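Long-range contacts in ABC transporter, substrate binding protein (PDB 3EAF), which probably captures a solute for uptake by an ABC transporter and carries a bound magnesium ion: residues L112-F116 with G344-A348; Y154-I159 with W204-T208; S255-Y259 with G333-D337. Residues are numbered along the deposited sequence.

Interaction 1 of 3, residues L112-F116 with G344-A348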
loop_
_atom_site.group_PDB
_atom_site.type_symbol
_atom_site.label_atom_id
_atom_site.label_comp_id
_atom_site.label_asym_id
_atom_site.label_seq_id
_atom_site.Cartn_x
_atom_site.Cartn_y
_atom_site.Cartn_z
ATOM N N LEU A 112 6.112 -3.950 -11.335
ATOM C CA LEU A 112 6.348 -5.397 -11.308
ATOM C C LEU A 112 7.453 -5.882 -12.244
ATOM O O LEU A 112 8.129 -6.862 -11.939
ATOM C CB LEU A 112 5.040 -6.164 -11.577
ATOM C CG LEU A 112 3.903 -5.974 -10.564
ATOM C CD1 LEU A 112 2.596 -6.529 -11.085
ATOM C CD2 LEU A 112 4.244 -6.585 -9.211
ATOM N N VAL A 113 7.637 -5.186 -13.369
ATOM C CA VAL A 113 8.638 -5.558 -14.371
ATOM C C VAL A 113 9.962 -4.790 -14.212
ATOM O O VAL A 113 10.901 -4.975 -14.998
ATOM C CB VAL A 113 8.100 -5.385 -15.823
ATOM C CG1 VAL A 113 6.997 -6.385 -16.102
ATOM C CG2 VAL A 113 7.621 -3.946 -16.069
ATOM N N LYS A 114 10.030 -3.942 -13.186
ATOM C CA LYS A 114 11.230 -3.144 -12.922
ATOM C C LYS A 114 12.105 -3.905 -11.931
ATOM O O LYS A 114 11.651 -4.232 -10.838
ATOM C CB LYS A 114 10.858 -1.756 -12.383
ATOM C CG LYS A 114 9.886 -0.960 -13.262
ATOM C CD LYS A 114 10.526 -0.553 -14.579
ATOM C CE LYS A 114 9.598 0.331 -15.397
ATOM N NZ LYS A 114 10.083 0.498 -16.795
ATOM N N PRO A 115 13.354 -4.219 -12.325
ATOM C CA PRO A 115 14.152 -5.201 -11.577
ATOM C C PRO A 115 14.435 -4.880 -10.104
ATOM O O PRO A 115 14.622 -5.798 -9.326
ATOM C CB PRO A 115 15.464 -5.272 -12.375
ATOM C CG PRO A 115 15.083 -4.800 -13.764
ATOM C CD PRO A 115 14.088 -3.702 -13.494
ATOM N N PHE A 116 14.476 -3.608 -9.720
ATOM C CA PHE A 116 14.848 -3.261 -8.344
ATOM C C PHE A 116 13.686 -2.802 -7.466
ATOM O O PHE A 116 13.898 -2.431 -6.311
ATOM C CB PHE A 116 16.010 -2.252 -8.320
ATOM C CG PHE A 116 17.352 -2.891 -8.535
ATOM C CD1 PHE A 116 18.173 -3.198 -7.447
ATOM C CD2 PHE A 116 17.785 -3.229 -9.821
ATOM C CE1 PHE A 116 19.419 -3.809 -7.640
ATOM C CE2 PHE A 116 19.032 -3.835 -10.026
ATOM C CZ PHE A 116 19.848 -4.130 -8.926
ATOM N N GLY A 344 11.709 -10.558 -13.245
ATOM C CA GLY A 344 10.885 -10.019 -14.339
ATOM C C GLY A 344 9.424 -9.754 -13.991
ATOM O O GLY A 344 8.715 -9.111 -14.761
ATOM N N PHE A 345 8.964 -10.250 -12.841
ATOM C CA PHE A 345 7.564 -10.103 -12.433
ATOM C C PHE A 345 7.433 -10.217 -10.911
ATOM O O PHE A 345 7.127 -11.289 -10.387
ATOM C CB PHE A 345 6.702 -11.161 -13.137
ATOM C CG PHE A 345 5.219 -10.858 -13.137
ATOM C CD1 PHE A 345 4.702 -9.816 -13.905
ATOM C CD2 PHE A 345 4.341 -11.628 -12.387
ATOM C CE1 PHE A 345 3.334 -9.548 -13.916
ATOM C CE2 PHE A 345 2.971 -11.363 -12.391
ATOM C CZ PHE A 345 2.471 -10.323 -13.158
ATOM N N HIS A 346 7.668 -9.111 -10.205
ATOM C CA HIS A 346 7.735 -9.126 -8.731
ATOM C C HIS A 346 6.383 -9.105 -8.023
ATOM O O HIS A 346 6.191 -8.329 -7.078
ATOM C CB HIS A 346 8.596 -7.967 -8.204
ATOM C CG HIS A 346 10.036 -8.041 -8.604
ATOM N ND1 HIS A 346 10.856 -6.935 -8.625
ATOM C CD2 HIS A 346 10.806 -9.088 -8.980
ATOM C CE1 HIS A 346 12.067 -7.295 -9.014
ATOM N NE2 HIS A 346 12.063 -8.597 -9.238
ATOM N N LEU A 347 5.456 -9.963 -8.451
ATOM C CA LEU A 347 4.144 -10.072 -7.793
ATOM C C LEU A 347 4.227 -10.930 -6.531
ATOM O O LEU A 347 4.399 -12.147 -6.611
ATOM C CB LEU A 347 3.071 -10.611 -8.753
ATOM C CG LEU A 347 1.625 -10.657 -8.233
ATOM C CD1 LEU A 347 1.110 -9.255 -7.874
ATOM C CD2 LEU A 347 0.681 -11.341 -9.227
ATOM N N ALA A 348 4.083 -10.291 -5.370
ATOM C CA ALA A 348 4.353 -10.948 -4.082
ATOM C C ALA A 348 3.350 -12.052 -3.758
ATOM O O ALA A 348 3.733 -13.130 -3.293
ATOM C CB ALA A 348 4.407 -9.913 -2.954
#

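Interaction 2 of 3, residues Y154-I159 with W204-T208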
loop_
_atom_site.group_PDB
_atom_site.type_symbol
_atom_site.label_atom_id
_atom_site.label_comp_id
_atom_site.label_asym_id
_atom_site.label_seq_id
_atom_site.Cartn_x
_atom_site.Cartn_y
_atom_site.Cartn_z
ATOM N N TYR A 154 -1.230 7.611 -8.886
ATOM C CA TYR A 154 -1.764 6.690 -7.871
ATOM C C TYR A 154 -3.263 6.425 -8.042
ATOM O O TYR A 154 -3.704 5.267 -8.075
ATOM C CB TYR A 154 -1.466 7.244 -6.467
ATOM C CG TYR A 154 -2.458 6.864 -5.380
ATOM C CD1 TYR A 154 -2.708 5.517 -5.059
ATOM C CD2 TYR A 154 -3.133 7.848 -4.660
ATOM C CE1 TYR A 154 -3.616 5.164 -4.064
ATOM C CE2 TYR A 154 -4.046 7.504 -3.650
ATOM C CZ TYR A 154 -4.275 6.164 -3.364
ATOM O OH TYR A 154 -5.165 5.816 -2.383
ATOM N N SER A 155 -4.034 7.506 -8.144
ATOM C CA SER A 155 -5.493 7.423 -8.258
ATOM C C SER A 155 -5.940 6.713 -9.534
ATOM O O SER A 155 -6.990 6.070 -9.554
ATOM C CB SER A 155 -6.102 8.823 -8.206
ATOM O OG SER A 155 -5.706 9.493 -7.029
ATOM N N ARG A 156 -5.131 6.839 -10.584
ATOM C CA ARG A 156 -5.407 6.247 -11.895
ATOM C C ARG A 156 -4.998 4.778 -12.009
ATOM O O ARG A 156 -5.490 4.065 -12.881
ATOM C CB ARG A 156 -4.625 6.995 -12.982
ATOM C CG ARG A 156 -5.099 8.383 -13.349
ATOM C CD ARG A 156 -4.463 8.806 -14.692
ATOM N NE ARG A 156 -2.999 8.887 -14.640
ATOM C CZ ARG A 156 -2.306 10.016 -14.471
ATOM N NH1 ARG A 156 -2.936 11.181 -14.335
ATOM N NH2 ARG A 156 -0.976 9.992 -14.453
ATOM N N SER A 157 -4.094 4.337 -11.139
ATOM C CA SER A 157 -3.280 3.137 -11.404
ATOM C C SER A 157 -4.049 1.864 -11.802
ATOM O O SER A 157 -3.710 1.249 -12.822
ATOM C CB SER A 157 -2.292 2.860 -10.255
ATOM O OG SER A 157 -1.437 1.769 -10.572
ATOM N N PRO A 158 -5.057 1.450 -11.006
ATOM C CA PRO A 158 -5.769 0.214 -11.353
ATOM C C PRO A 158 -6.998 0.412 -12.263
ATOM O O PRO A 158 -7.649 -0.576 -12.634
ATOM C CB PRO A 158 -6.230 -0.291 -9.989
ATOM C CG PRO A 158 -6.547 0.959 -9.244
ATOM C CD PRO A 158 -5.586 2.026 -9.750
ATOM N N ILE A 159 -7.310 1.661 -12.615
ATOM C CA ILE A 159 -8.557 1.976 -13.336
ATOM C C ILE A 159 -8.703 1.205 -14.656
ATOM O O ILE A 159 -9.733 0.570 -14.901
ATOM C CB ILE A 159 -8.759 3.512 -13.525
ATOM C CG1 ILE A 159 -8.925 4.214 -12.170
ATOM C CG2 ILE A 159 -9.952 3.814 -14.446
ATOM C CD1 ILE A 159 -10.147 3.759 -11.328
ATOM N N TRP A 204 -16.372 2.420 -6.507
ATOM C CA TRP A 204 -14.938 2.308 -6.218
ATOM C C TRP A 204 -14.327 3.696 -5.986
ATOM O O TRP A 204 -14.636 4.639 -6.712
ATOM C CB TRP A 204 -14.219 1.596 -7.371
ATOM C CG TRP A 204 -12.716 1.717 -7.342
ATOM C CD1 TRP A 204 -11.940 2.575 -8.079
ATOM C CD2 TRP A 204 -11.813 0.958 -6.531
ATOM N NE1 TRP A 204 -10.610 2.392 -7.776
ATOM C CE2 TRP A 204 -10.503 1.402 -6.833
ATOM C CE3 TRP A 204 -11.982 -0.058 -5.582
ATOM C CZ2 TRP A 204 -9.367 0.866 -6.214
ATOM C CZ3 TRP A 204 -10.856 -0.589 -4.970
ATOM C CH2 TRP A 204 -9.565 -0.126 -5.289
ATOM N N CYS A 205 -13.478 3.830 -4.970
ATOM C CA CYS A 205 -12.703 5.060 -4.810
ATOM C C CYS A 205 -11.198 4.783 -4.757
ATOM O O CYS A 205 -10.742 3.971 -3.959
ATOM C CB CYS A 205 -13.157 5.864 -3.589
ATOM S SG CYS A 205 -12.385 7.501 -3.508
ATOM N N GLY A 206 -10.440 5.481 -5.601
ATOM C CA GLY A 206 -9.006 5.243 -5.738
ATOM C C GLY A 206 -8.074 6.196 -5.006
ATOM O O GLY A 206 -6.863 6.124 -5.191
ATOM N N ASN A 207 -8.631 7.055 -4.148
ATOM C CA ASN A 207 -7.853 8.069 -3.425
ATOM C C ASN A 207 -7.548 7.658 -1.972
ATOM O O ASN A 207 -7.943 6.575 -1.531
ATOM C CB ASN A 207 -8.599 9.415 -3.420
ATOM C CG ASN A 207 -8.812 9.993 -4.812
ATOM O OD1 ASN A 207 -8.297 9.482 -5.810
ATOM N ND2 ASN A 207 -9.576 11.079 -4.880
ATOM N N THR A 208 -6.857 8.532 -1.236
ATOM C CA THR A 208 -6.540 8.282 0.172
ATOM C C THR A 208 -7.759 8.520 1.066
ATOM O O THR A 208 -8.773 9.060 0.612
ATOM C CB THR A 208 -5.343 9.138 0.672
ATOM O OG1 THR A 208 -5.727 10.517 0.737
ATOM C CG2 THR A 208 -4.135 8.989 -0.254
HETATM O O HOH W 1 -5.886 4.215 -6.645
HETATM O O HOH W 2 -8.243 3.800 -8.496
#

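Interaction 3 of 3, residues S255-Y259 with G333-D337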
loop_
_atom_site.group_PDB
_atom_site.type_symbol
_atom_site.label_atom_id
_atom_site.label_comp_id
_atom_site.label_asym_id
_atom_site.label_seq_id
_atom_site.Cartn_x
_atom_site.Cartn_y
_atom_site.Cartn_z
ATOM N N SER A 255 -7.284 -4.486 2.357
ATOM C CA SER A 255 -5.959 -4.445 2.962
ATOM C C SER A 255 -5.258 -5.779 2.783
ATOM O O SER A 255 -5.813 -6.817 3.148
ATOM C CB SER A 255 -6.036 -4.092 4.450
ATOM O OG SER A 255 -4.742 -4.105 5.028
ATOM N N PRO A 256 -4.043 -5.764 2.209
ATOM C CA PRO A 256 -3.200 -6.968 2.165
ATOM C C PRO A 256 -2.643 -7.380 3.540
ATOM O O PRO A 256 -2.113 -8.494 3.689
ATOM C CB PRO A 256 -2.048 -6.561 1.231
ATOM C CG PRO A 256 -2.523 -5.309 0.527
ATOM C CD PRO A 256 -3.399 -4.626 1.529
ATOM N N PHE A 257 -2.789 -6.496 4.530
ATOM C CA PHE A 257 -2.172 -6.657 5.848
ATOM C C PHE A 257 -3.252 -6.669 6.915
ATOM O O PHE A 257 -4.195 -5.869 6.860
ATOM C CB PHE A 257 -1.205 -5.495 6.139
ATOM C CG PHE A 257 -0.404 -5.055 4.938
ATOM C CD1 PHE A 257 0.767 -5.718 4.588
ATOM C CD2 PHE A 257 -0.833 -3.988 4.153
ATOM C CE1 PHE A 257 1.500 -5.332 3.483
ATOM C CE2 PHE A 257 -0.100 -3.587 3.044
ATOM C CZ PHE A 257 1.065 -4.266 2.703
ATOM N N ILE A 258 -3.105 -7.568 7.888
ATOM C CA ILE A 258 -4.016 -7.634 9.029
ATOM C C ILE A 258 -3.907 -6.358 9.878
ATOM O O ILE A 258 -2.806 -5.830 10.073
ATOM C CB ILE A 258 -3.762 -8.928 9.876
ATOM C CG1 ILE A 258 -4.985 -9.288 10.733
ATOM C CG2 ILE A 258 -2.493 -8.811 10.739
ATOM C CD1 ILE A 258 -6.248 -9.639 9.932
ATOM N N TYR A 259 -5.046 -5.836 10.329
ATOM C CA TYR A 259 -5.057 -4.677 11.223
ATOM C C TYR A 259 -4.615 -5.149 12.602
ATOM O O TYR A 259 -4.912 -6.289 12.976
ATOM C CB TYR A 259 -6.463 -4.099 11.381
ATOM C CG TYR A 259 -7.054 -3.338 10.213
ATOM C CD1 TYR A 259 -6.622 -3.548 8.901
ATOM C CD2 TYR A 259 -8.093 -2.432 10.429
ATOM C CE1 TYR A 259 -7.201 -2.855 7.835
ATOM C CE2 TYR A 259 -8.672 -1.741 9.384
ATOM C CZ TYR A 259 -8.224 -1.953 8.091
ATOM O OH TYR A 259 -8.815 -1.260 7.072
ATOM N N GLY A 333 3.276 -13.364 9.719
ATOM C CA GLY A 333 1.887 -13.665 9.381
ATOM C C GLY A 333 0.988 -12.446 9.259
ATOM O O GLY A 333 -0.226 -12.555 9.412
ATOM N N ILE A 334 1.584 -11.286 8.983
ATOM C CA ILE A 334 0.821 -10.046 8.819
ATOM C C ILE A 334 0.124 -9.985 7.464
ATOM O O ILE A 334 -1.018 -9.517 7.368
ATOM C CB ILE A 334 1.722 -8.790 8.967
ATOM C CG1 ILE A 334 2.154 -8.597 10.429
ATOM C CG2 ILE A 334 1.012 -7.541 8.423
ATOM C CD1 ILE A 334 3.214 -7.485 10.616
ATOM N N THR A 335 0.818 -10.448 6.423
ATOM C CA THR A 335 0.296 -10.392 5.052
ATOM C C THR A 335 -0.712 -11.523 4.799
ATOM O O THR A 335 -0.665 -12.568 5.466
ATOM C CB THR A 335 1.432 -10.386 3.985
ATOM O OG1 THR A 335 2.246 -11.561 4.111
ATOM C CG2 THR A 335 2.321 -9.150 4.145
ATOM N N ALA A 336 -1.623 -11.301 3.846
ATOM C CA ALA A 336 -2.699 -12.254 3.535
ATOM C C ALA A 336 -2.189 -13.554 2.923
ATOM O O ALA A 336 -2.872 -14.572 2.967
ATOM C CB ALA A 336 -3.755 -11.603 2.621
ATOM N N ASP A 337 -0.986 -13.512 2.357
ATOM C CA ASP A 337 -0.313 -14.697 1.829
ATOM C C ASP A 337 1.192 -14.435 1.959
ATOM O O ASP A 337 1.615 -13.281 2.128
ATOM C CB ASP A 337 -0.720 -14.916 0.365
ATOM C CG ASP A 337 -0.448 -16.346 -0.146
ATOM O OD1 ASP A 337 0.163 -17.174 0.569
ATOM O OD2 ASP A 337 -0.853 -16.634 -1.292
#

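Interaction 1 of 3, residues L112-F116 with G344-A348
This is a loop-to-loop contact of mixed character, one backbone hydrogen bond beside a small apolar patch and a buried histidine. It joins the loop leading into strand 117-118 to the one leading into strand 352-357. The polar centre is Leu112 O, which accepts a hydrogen bond from His346 N (2.9 Å, nearly straight at 167°) and also receives a CA-H...O contact from Phe345 CA at 3.3 Å. A second such contact runs from Val113 CA to Gly344 O at 3.6 Å, so the backbones touch without building a sheet. Gly344 has a positive phi at which a CB would jam against the preceding carbonyl. In type I binding proteins the two lobes are linked by several chain crossings, and strand 117-118, the edge of the first sheet, is followed by helix 124-139 beside the second; residues 112-116 thus probably lie near one crossing. His346 centres an inverse gamma turn, closed by a weak bond from Leu347 N to Phe345 O, and its ring runs along the other loop, with CE1 3.0 Å from Pro115 O. It also stacks on Phe118 and hydrogen-bonds Asn117 O and Glu325, a magnesium ligand. Leu112 sets one methyl against each of two side chains, CD1 4.2 Å from Phe345 CE1 and CD2 4.2 Å from Leu347 CB, and Leu112 and Phe345 also touch Ala378 and Ile382 of helix 377-382.

Interaction 2 of 3, residues Y154-I159 with W204-T208
Where a short helix and the turn after it meet the end of a strand, several kinds of contact can share the work. The direct hydrogen bond runs from Ser155 OG to Asn207 OD1 (2.9 Å), while Asn207 ND2 bonds Leu179 O. Two waters add to this: one donates to both Tyr154 O (2.8 Å) and Gly206 O (2.6 Å), the other donates to Ser155 O and accepts from Trp204 NE1 (2.8 Å each). Gly206 permits the close approach, since a CB there would clash with Ser155 O. Gly206 O lies over one face of the Tyr154 ring, 3.2 Å from CZ, and the same ring meets Thr208 (CE2 to CG2, 3.7 Å). Apolar contact comes from Pro158 CG on Trp204 CZ2 (4.1 Å) and Ile159 CD1 on Trp204 CD1 (3.9 Å). Tyr154 OH bonds Asn231, beside a glycerol probably from the crystallisation liquor. Strand 202-205 lies between strands 142-148 and 227-230, while Pro158 and Trp204 both rest on Ala128 of helix 124-139.

Interaction 3 of 3, residues S255-Y259 with G333-D337
A short antiparallel bridge can be held by two bonds alone, and the side chains then decide how it is packed. Phe257 and Thr335 form its single non-hydrogen-bonded pair, their CA atoms 4.5 Å apart, flanked by Ile258 N to Ile334 O and Ala336 N to Pro256 O, both 2.9 Å; the latter is the more bent (134° against 168°). CA-H...O contacts from Thr335 CA to Pro256 O and from Phe257 CA to Ile334 O, each 3.4 Å, lie between them.

The side chains complete the contact. Ser255, with chi1 t, turns its hydroxyl back to its own segment, donating from OG to Phe257 O at 2.6 Å; Thr335, in p, does the same two residues on, from OG1 to Asp337 O at 2.7 Å. Thr335 is left with its methyl against the Phe257 ring (CG2 to CD1, 3.8 Å). Phe257 CB lies 3.8 Å from Ile334 CG2, and a chi1 of -39°, turned from the ideal m value, sets the Phe257 ring so that this methyl is at its edge, near its plane. Ile334 is extended in mt, whereas Ile258, in tp, directs its end away after its CG2 comes within 4.4 Å of Ile334 CG2.

Residues 255-259 leave strand 251-255 and residues 333-337 precede strand 352-357 beside it, so the pair probably lies where the chain passes between the lobes of a type I binding protein. Ile334 rests on Val291 and Val295 of helix 288-304 and, with Ile258, on helix 267-278, while Ile258 and Ala336 meet Phe353 of strand 352-357.

The three contacts share one chain but differ in burial. Interactions 2 and 3 are wholly buried and lie on opposite sides of the chain's centre, whereas interaction 1 is only partly buried and lies closest to the magnesium site. Interactions 1 and 3 both use the long loop between helix 317-326 and strand 352-357, at its 344-348 and 333-337 portions, yet their nearest atoms remain about 6 Å apart. Chemistry tracks place: interaction 3 is bonded directly, backbone to backbone, the helix-strand junction of interaction 2 uses two waters, and interaction 1 includes a histidine whose ring also bonds Glu325, a magnesium ligand. Centres are spaced 20 to 21 Å.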